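Long-range contact in putative oxidoreductase yhhX (Escherichia coli K-12, PDB 3F4L), which is probably an NADP-dependent dehydrogenase of the Gfo/Idh/MocA family, perhaps oxidising scyllo-inositol: residues Lys90-Glu95 against Leu117-Tyr122. Numbering follows the deposited sequence.
Sequences KNVLVE and LTVTPY
Val92 pairs with Val119, Leu93 with Thr120 and Val94 with Pro121 as strands 91-94 and 119-121 run parallel, axes 14° apart. Thr118 O accepts from Val92 N (2.8 Å), Val92 O from Thr120 N, and Thr120 O from Val94 N (2.8 Å); the last rung, Tyr122 N to Val94 O, is weak. Where the ladder begins, a side chain stands in for backbone: Asn91 OD1 takes Thr118 N in its carbonyl plane at 2.9 Å. Its CG lies anti to the carbonyl carbon (chi1 -70°), which turns the amide across to Thr118, while ND2 donates to Lys67 O on strand 66-71. An alanine here would probably leave Thr118 N without its acceptor and cost Lys67 O the bond from ND2. Leu117 CD1 rests at 3.4 Å on Lys90 O, buried with no partner in the model. On one face Val92 CB meets Val119 CG2 at 3.9 Å, with helix 78-87 against Val92. On the other, Leu93, which also packs on helix 300-311, touches Thr120 CG2 through CD1 (3.8 Å). In this beta-alpha-beta unit at the Rossmann sheet's edge, the Asn91 amide thus bridges Thr118 and Lys67, satisfying Thr118 N beside an unmatched carbonyl.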
loop_
_atom_site.group_PDB
_atom_site.type_symbol
_atom_site.label_atom_id
_atom_site.label_comp_id
_atom_site.label_asym_id
_atom_site.label_seq_id
_atom_site.Cartn_x
_atom_site.Cartn_y
_atom_site.Cartn_z
ATOM N N LYS A 90 -2.760 41.157 -15.041
ATOM C CA LYS A 90 -3.305 40.671 -13.782
ATOM C C LYS A 90 -2.612 39.412 -13.271
ATOM O O LYS A 90 -2.138 38.586 -14.056
ATOM C CB LYS A 90 -4.793 40.346 -13.947
ATOM C CG LYS A 90 -5.637 41.424 -14.602
ATOM C CD LYS A 90 -5.559 42.724 -13.837
ATOM C CE LYS A 90 -6.334 43.818 -14.536
ATOM N NZ LYS A 90 -6.140 45.117 -13.830
ATOM N N ASN A 91 -2.561 39.280 -11.949
ATOM C CA ASN A 91 -2.005 38.086 -11.326
ATOM C C ASN A 91 -3.119 37.062 -11.503
ATOM O O ASN A 91 -4.293 37.434 -11.524
ATOM C CB ASN A 91 -1.736 38.332 -9.847
ATOM C CG ASN A 91 -0.595 39.289 -9.632
ATOM O OD1 ASN A 91 0.561 38.961 -9.904
ATOM N ND2 ASN A 91 -0.910 40.492 -9.163
ATOM N N VAL A 92 -2.767 35.788 -11.629
ATOM C CA VAL A 92 -3.775 34.761 -11.861
ATOM C C VAL A 92 -3.703 33.521 -10.963
ATOM O O VAL A 92 -2.626 32.941 -10.758
ATOM C CB VAL A 92 -3.722 34.287 -13.341
ATOM C CG1 VAL A 92 -4.727 33.174 -13.582
ATOM C CG2 VAL A 92 -4.002 35.458 -14.279
ATOM N N LEU A 93 -4.867 33.125 -10.448
ATOM C CA LEU A 93 -5.012 31.933 -9.611
ATOM C C LEU A 93 -5.919 31.005 -10.425
ATOM O O LEU A 93 -7.042 31.377 -10.783
ATOM C CB LEU A 93 -5.650 32.292 -8.264
ATOM C CG LEU A 93 -5.938 31.155 -7.263
ATOM C CD1 LEU A 93 -4.643 30.448 -6.850
ATOM C CD2 LEU A 93 -6.617 31.739 -6.029
ATOM N N VAL A 94 -5.439 29.803 -10.730
ATOM C CA VAL A 94 -6.211 28.879 -11.548
ATOM C C VAL A 94 -6.632 27.584 -10.854
ATOM O O VAL A 94 -5.814 26.905 -10.243
ATOM C CB VAL A 94 -5.429 28.488 -12.819
ATOM C CG1 VAL A 94 -6.359 27.791 -13.802
ATOM C CG2 VAL A 94 -4.797 29.720 -13.455
ATOM N N GLU A 95 -7.911 27.241 -10.973
ATOM C CA GLU A 95 -8.425 26.009 -10.380
ATOM C C GLU A 95 -7.977 24.791 -11.184
ATOM O O GLU A 95 -7.603 24.914 -12.348
ATOM C CB GLU A 95 -9.948 26.038 -10.327
ATOM C CG GLU A 95 -10.505 26.633 -9.058
ATOM C CD GLU A 95 -11.961 26.284 -8.867
ATOM O OE1 GLU A 95 -12.476 26.479 -7.743
ATOM O OE2 GLU A 95 -12.587 25.812 -9.844
ATOM N N LEU A 117 4.433 39.118 -13.062
ATOM C CA LEU A 117 3.177 38.706 -12.454
ATOM C C LEU A 117 3.261 37.296 -11.893
ATOM O O LEU A 117 4.191 36.548 -12.190
ATOM C CB LEU A 117 2.051 38.763 -13.482
ATOM C CG LEU A 117 1.695 40.157 -14.000
ATOM C CD1 LEU A 117 0.699 40.043 -15.133
ATOM C CD2 LEU A 117 1.134 41.002 -12.863
ATOM N N THR A 118 2.263 36.943 -11.089
ATOM C CA THR A 118 2.178 35.626 -10.489
ATOM C C THR A 118 1.030 34.804 -11.075
ATOM O O THR A 118 -0.105 35.262 -11.116
ATOM C CB THR A 118 1.924 35.720 -8.970
ATOM O OG1 THR A 118 3.035 36.357 -8.329
ATOM C CG2 THR A 118 1.716 34.322 -8.379
ATOM N N VAL A 119 1.330 33.602 -11.544
ATOM C CA VAL A 119 0.288 32.702 -12.040
ATOM C C VAL A 119 0.509 31.409 -11.254
ATOM O O VAL A 119 1.620 30.887 -11.206
ATOM C CB VAL A 119 0.384 32.439 -13.559
ATOM C CG1 VAL A 119 1.641 31.633 -13.900
ATOM C CG2 VAL A 119 -0.852 31.710 -14.024
ATOM N N THR A 120 -0.540 30.897 -10.628
ATOM C CA THR A 120 -0.404 29.699 -9.806
ATOM C C THR A 120 -1.690 28.900 -9.705
ATOM O O THR A 120 -2.778 29.438 -9.886
ATOM C CB THR A 120 0.028 30.093 -8.367
ATOM O OG1 THR A 120 0.122 28.924 -7.546
ATOM C CG2 THR A 120 -0.998 31.042 -7.740
ATOM N N PRO A 121 -1.578 27.590 -9.440
ATOM C CA PRO A 121 -2.777 26.759 -9.310
ATOM C C PRO A 121 -3.338 26.962 -7.895
ATOM O O PRO A 121 -2.675 27.548 -7.039
ATOM C CB PRO A 121 -2.241 25.347 -9.525
ATOM C CG PRO A 121 -0.870 25.427 -8.904
ATOM C CD PRO A 121 -0.357 26.761 -9.436
ATOM N N TYR A 122 -4.556 26.485 -7.663
ATOM C CA TYR A 122 -5.227 26.596 -6.370
ATOM C C TYR A 122 -5.063 25.250 -5.665
ATOM O O TYR A 122 -5.840 24.331 -5.900
ATOM C CB TYR A 122 -6.721 26.903 -6.596
ATOM C CG TYR A 122 -7.583 27.059 -5.356
ATOM C CD1 TYR A 122 -7.277 28.002 -4.372
ATOM C CD2 TYR A 122 -8.732 26.297 -5.193
ATOM C CE1 TYR A 122 -8.103 28.180 -3.260
ATOM C CE2 TYR A 122 -9.562 26.464 -4.084
ATOM C CZ TYR A 122 -9.239 27.406 -3.129
ATOM O OH TYR A 122 -10.055 27.569 -2.042
#